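Local coordinates for BF1531-like N-terminal domain-containing protein (Bacteroides fragilis, PDB 3SLR), which is of unknown function but joins an FkbH-type N-terminal domain to a magnesium-binding, phosphatase-like domain and may hydrolyse ester bonds, at residues K22-L28 and F75-I81; N231-G235 and F258-Q262. The contacts are given in a common frame with arbitrary orientation. Residues are numbered along the deposited sequence.

The two contacts belong to different domains of this N-terminal part of a longer protein. Contact 1 comes first along the chain and is complete before contact 2 begins. It pairs strands 22-29 and 79-83, neighbours in the five-stranded parallel sheet of the FkbH N-terminal domain. Contact 2 lies in the second, phosphatase-like domain, where the loop after strand 224-227 of a four-stranded parallel sheet meets helix 255-270. The centres of contact 1 and contact 2 are about 42 Å apart. The nearest atoms of contact 1 and contact 2 are about 28 Å apart. They share no sheet or helix. Contact 1 lies away from the magnesium site, whereas contact 2 packs the loop that borders it.

Contact 1: K22-L28 and F75-I81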
# COMPACT_ATOMS: atom_id res chain seq x y z
N LYS A 22 -3.70 -22.49 -2.52
CA LYS A 22 -3.63 -22.42 -1.06
C LYS A 22 -2.32 -21.79 -0.56
O LYS A 22 -1.25 -22.05 -1.10
CB LYS A 22 -3.78 -23.83 -0.48
CG LYS A 22 -4.47 -23.89 0.88
CD LYS A 22 -3.50 -24.19 2.02
CE LYS A 22 -2.93 -25.61 1.93
NZ LYS A 22 -1.45 -25.60 1.69
N LEU A 23 -2.41 -20.95 0.47
CA LEU A 23 -1.23 -20.38 1.11
C LEU A 23 -1.38 -20.53 2.62
O LEU A 23 -2.45 -20.28 3.16
CB LEU A 23 -1.06 -18.90 0.77
CG LEU A 23 -0.71 -18.53 -0.67
CD1 LEU A 23 -0.74 -17.01 -0.84
CD2 LEU A 23 0.67 -19.07 -1.00
N LYS A 24 -0.31 -20.95 3.28
CA LYS A 24 -0.33 -21.08 4.73
C LYS A 24 0.26 -19.82 5.35
O LYS A 24 1.42 -19.50 5.12
CB LYS A 24 0.44 -22.32 5.18
CG LYS A 24 -0.27 -23.62 4.81
CD LYS A 24 0.71 -24.77 4.66
CE LYS A 24 1.32 -25.16 5.97
NZ LYS A 24 2.33 -26.25 5.79
N VAL A 25 -0.57 -19.10 6.11
CA VAL A 25 -0.18 -17.83 6.72
C VAL A 25 -0.24 -17.93 8.24
O VAL A 25 -1.30 -18.23 8.81
CB VAL A 25 -1.11 -16.70 6.25
CG1 VAL A 25 -0.74 -15.37 6.94
CG2 VAL A 25 -1.06 -16.56 4.74
N ALA A 26 0.89 -17.69 8.90
CA ALA A 26 0.91 -17.60 10.37
C ALA A 26 0.81 -16.12 10.79
O ALA A 26 1.43 -15.25 10.18
CB ALA A 26 2.18 -18.21 10.92
N LEU A 27 0.02 -15.86 11.82
CA LEU A 27 -0.10 -14.51 12.35
C LEU A 27 0.16 -14.54 13.85
O LEU A 27 -0.48 -15.30 14.59
CB LEU A 27 -1.50 -13.96 12.08
CG LEU A 27 -1.86 -12.63 12.74
CD1 LEU A 27 -1.00 -11.48 12.18
CD2 LEU A 27 -3.35 -12.34 12.53
N LEU A 28 1.12 -13.73 14.30
CA LEU A 28 1.48 -13.67 15.71
C LEU A 28 1.58 -12.21 16.13
O LEU A 28 2.30 -11.42 15.51
CB LEU A 28 2.82 -14.37 15.95
CG LEU A 28 3.00 -15.79 15.39
CD1 LEU A 28 3.49 -15.72 13.95
CD2 LEU A 28 3.98 -16.57 16.23
N PHE A 75 3.55 -25.74 12.01
CA PHE A 75 2.60 -25.27 11.01
C PHE A 75 3.25 -25.10 9.63
O PHE A 75 2.57 -25.19 8.61
CB PHE A 75 1.95 -23.95 11.46
CG PHE A 75 0.96 -23.38 10.48
CD1 PHE A 75 -0.20 -24.06 10.16
CD2 PHE A 75 1.19 -22.14 9.88
CE1 PHE A 75 -1.11 -23.54 9.25
CE2 PHE A 75 0.28 -21.60 8.97
CZ PHE A 75 -0.87 -22.31 8.66
N GLU A 76 4.56 -24.84 9.61
CA GLU A 76 5.32 -24.64 8.37
C GLU A 76 4.68 -23.62 7.43
O GLU A 76 4.27 -23.94 6.32
CB GLU A 76 5.53 -25.98 7.65
CG GLU A 76 6.38 -26.97 8.44
CD GLU A 76 6.50 -28.32 7.75
OE1 GLU A 76 5.73 -28.58 6.80
OE2 GLU A 76 7.36 -29.13 8.17
N PRO A 77 4.59 -22.36 7.89
CA PRO A 77 3.87 -21.36 7.09
C PRO A 77 4.62 -20.95 5.83
O PRO A 77 5.86 -21.00 5.77
CB PRO A 77 3.77 -20.17 8.06
CG PRO A 77 4.96 -20.33 8.98
CD PRO A 77 5.09 -21.83 9.16
N ASP A 78 3.86 -20.55 4.82
CA ASP A 78 4.41 -19.90 3.63
C ASP A 78 4.72 -18.43 3.92
O ASP A 78 5.69 -17.88 3.40
CB ASP A 78 3.41 -20.00 2.49
CG ASP A 78 3.14 -21.42 2.06
OD1 ASP A 78 4.12 -22.15 1.80
OD2 ASP A 78 1.96 -21.82 2.00
N TYR A 79 3.89 -17.81 4.75
CA TYR A 79 4.12 -16.43 5.20
C TYR A 79 3.95 -16.35 6.71
O TYR A 79 3.10 -17.03 7.27
CB TYR A 79 3.14 -15.47 4.53
CG TYR A 79 3.38 -15.35 3.05
CD1 TYR A 79 2.81 -16.23 2.16
CD2 TYR A 79 4.21 -14.35 2.55
CE1 TYR A 79 3.05 -16.13 0.79
CE2 TYR A 79 4.46 -14.25 1.19
CZ TYR A 79 3.87 -15.14 0.32
OH TYR A 79 4.12 -15.03 -1.03
N THR A 80 4.77 -15.52 7.34
CA THR A 80 4.70 -15.29 8.78
C THR A 80 4.50 -13.79 9.00
O THR A 80 5.37 -12.99 8.68
CB THR A 80 5.99 -15.75 9.50
OG1 THR A 80 6.09 -17.18 9.40
CG2 THR A 80 5.97 -15.37 10.97
N ILE A 81 3.35 -13.42 9.52
CA ILE A 81 3.04 -12.03 9.78
C ILE A 81 3.21 -11.78 11.27
O ILE A 81 2.57 -12.43 12.10
CB ILE A 81 1.59 -11.70 9.38
CG1 ILE A 81 1.36 -12.03 7.90
CG2 ILE A 81 1.26 -10.23 9.69
CD1 ILE A 81 -0.09 -11.98 7.51
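Strands 22-28 and 79-81 run parallel and are joined by backbone hydrogen bonds. Y79 N donates to K24 O (3.0 Å), A26 N to Y79 O (2.8 Å), I81 N to A26 O (2.7 Å) and L28 N to I81 O (2.9 Å). They are neighbours in a five-stranded parallel sheet of order 2-1-3-4-5. Strand 50-55, which lies between them in the chain, flanks the other edge of 22-28. This is a doubly wound alpha/beta sheet, consistent with the SGNH hydrolase clan. V25 pairs with Y79, A26 with T80 and L27 with I81. The short strand axes approach to 4.7 Å at 19°.

Just before strand 79-81, the side chain and backbone of D78 both bind K24. D78 OD2 accepts from K24 N at 2.7 Å, and D78 N donates to K24 O at 2.7 Å. K24 O thus accepts twice. The K24 side chain reaches back to F75 and E76; E76, with positive phi (51°), has left the helix. K24 NZ makes a weak hydrogen bond to E76 O (3.1 Å), and K24 CE lies over one face of the F75 ring.

V25, L27, Y79 and I81 share one sheet face. Helix 203-217 covers part of it, with I214 and I217 on Y79 and T210 on I81. Y79 OH hydrogen-bonds to Q218. A26 and T80 point to the other face, where T80 OG1 hydrogen-bonds to Y72 and A26 CB packs on P77 CB at 3.8 Å. The W54 ring meets F75. On the face with Y79, V25 CG1 touches I81 CD1 at 3.5 Å, and L27 CD1 lies 3.6 Å from I81 CG2.

Contact 2: N231-G235 and F258-Q262; sequences NTIWG and FTEFQ
This contact packs the loop after the first strand of a phosphatase domain, probably HAD-like, against helix 255-270. D228, D230 and T232 fit the HAD DxDx(T/V) pattern; D228, D230 and D336 bind magnesium. T232 is m; its OG1 hydrogen-bonds to D228 and D336 N.

Residues 231-235 form an irregular turn. N231 has positive phi (65°), T232 is at -113/-58, I233 at -103/-8 and W234 is extended at -148/156. A weak hydrogen bond from N231 N to W234 O (2.7 Å) closes it. The nearest CA pair is W234 and F258, 5.4 Å apart.

F258 (chi1 -73°, chi2 -75°) and F261 (t, chi2 55°) point toward the loop. W234 CA and G235 N lie over one face of the F258 ring, with G235 N 3.3 Å from F258 CE2. T232 O, buried without a polar partner, is 3.4 Å from F258 CE1, at the ring edge, and 3.3 Å from F261 CE2. I233 is p, t; I233 CG2 lies 4.0 Å from F261 CE2. The W234 CA-to-CB bond points away (p, chi2 59°); NE1 hydrogen-bonds to D230. Q262 (m, t, chi3 31°) leaves the helix sideways. Its OE1 accepts from V297 N and L298 N, while Q262 NE2 donates to I233 O (2.7 Å, N-H...O 166°).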
# COMPACT_ATOMS: atom_id res chain seq x y z
N ASN A 231 -8.41 16.91 -18.04
CA ASN A 231 -8.90 16.91 -16.66
C ASN A 231 -8.44 15.70 -15.85
O ASN A 231 -8.95 15.45 -14.76
CB ASN A 231 -10.42 17.10 -16.61
CG ASN A 231 -10.83 18.49 -17.06
OD1 ASN A 231 -10.22 19.50 -16.66
ND2 ASN A 231 -11.86 18.56 -17.90
N THR A 232 -7.46 14.98 -16.38
CA THR A 232 -6.83 13.90 -15.64
C THR A 232 -5.38 14.25 -15.34
O THR A 232 -5.00 14.33 -14.16
CB THR A 232 -6.97 12.53 -16.38
OG1 THR A 232 -8.35 12.20 -16.48
CG2 THR A 232 -6.28 11.42 -15.61
N ILE A 233 -4.58 14.53 -16.37
CA ILE A 233 -3.20 14.99 -16.13
C ILE A 233 -2.99 16.50 -16.34
O ILE A 233 -1.92 17.02 -16.05
CB ILE A 233 -2.14 14.18 -16.91
CG1 ILE A 233 -2.21 14.48 -18.42
CG2 ILE A 233 -2.30 12.69 -16.62
CD1 ILE A 233 -0.96 14.06 -19.18
N TRP A 234 -4.00 17.20 -16.85
CA TRP A 234 -3.98 18.66 -16.91
C TRP A 234 -5.41 19.15 -16.78
O TRP A 234 -6.35 18.41 -17.06
CB TRP A 234 -3.33 19.21 -18.21
CG TRP A 234 -3.98 18.76 -19.52
CD1 TRP A 234 -5.28 18.96 -19.91
CD2 TRP A 234 -3.34 18.07 -20.60
NE1 TRP A 234 -5.48 18.42 -21.17
CE2 TRP A 234 -4.31 17.87 -21.61
CE3 TRP A 234 -2.04 17.58 -20.81
CZ2 TRP A 234 -4.02 17.20 -22.81
CZ3 TRP A 234 -1.76 16.93 -22.01
CH2 TRP A 234 -2.74 16.75 -22.99
N GLY A 235 -5.59 20.39 -16.33
CA GLY A 235 -6.92 20.95 -16.24
C GLY A 235 -7.37 21.47 -17.60
O GLY A 235 -6.57 21.99 -18.36
N PHE A 258 -2.19 19.41 -10.79
CA PHE A 258 -1.90 18.56 -11.94
C PHE A 258 -0.39 18.36 -12.08
O PHE A 258 0.07 17.28 -12.43
CB PHE A 258 -2.53 19.12 -13.23
CG PHE A 258 -4.03 18.94 -13.29
CD1 PHE A 258 -4.59 17.69 -13.54
CD2 PHE A 258 -4.88 20.02 -13.12
CE1 PHE A 258 -5.97 17.53 -13.59
CE2 PHE A 258 -6.25 19.87 -13.16
CZ PHE A 258 -6.80 18.61 -13.41
N THR A 259 0.38 19.40 -11.76
CA THR A 259 1.84 19.30 -11.76
C THR A 259 2.31 18.23 -10.77
O THR A 259 3.15 17.38 -11.11
CB THR A 259 2.50 20.66 -11.39
OG1 THR A 259 2.39 21.55 -12.50
CG2 THR A 259 3.98 20.48 -11.06
N GLU A 260 1.79 18.29 -9.55
CA GLU A 260 2.20 17.34 -8.51
C GLU A 260 1.74 15.92 -8.81
O GLU A 260 2.43 14.96 -8.48
CB GLU A 260 1.76 17.83 -7.13
CG GLU A 260 2.40 19.18 -6.79
CD GLU A 260 1.97 19.77 -5.47
OE1 GLU A 260 1.04 19.24 -4.83
OE2 GLU A 260 2.56 20.81 -5.08
N PHE A 261 0.57 15.79 -9.42
CA PHE A 261 0.08 14.50 -9.90
C PHE A 261 0.96 13.93 -11.02
O PHE A 261 1.28 12.74 -11.02
CB PHE A 261 -1.38 14.60 -10.35
CG PHE A 261 -1.92 13.32 -10.95
CD1 PHE A 261 -1.86 12.13 -10.24
CD2 PHE A 261 -2.51 13.32 -12.20
CE1 PHE A 261 -2.36 10.95 -10.78
CE2 PHE A 261 -3.01 12.15 -12.75
CZ PHE A 261 -2.94 10.96 -12.04
N GLN A 262 1.36 14.78 -11.97
CA GLN A 262 2.28 14.33 -13.02
C GLN A 262 3.62 13.91 -12.44
O GLN A 262 4.26 13.00 -12.95
CB GLN A 262 2.50 15.42 -14.07
CG GLN A 262 1.35 15.60 -15.03
CD GLN A 262 1.71 16.50 -16.19
OE1 GLN A 262 2.86 16.55 -16.63
NE2 GLN A 262 0.71 17.21 -16.71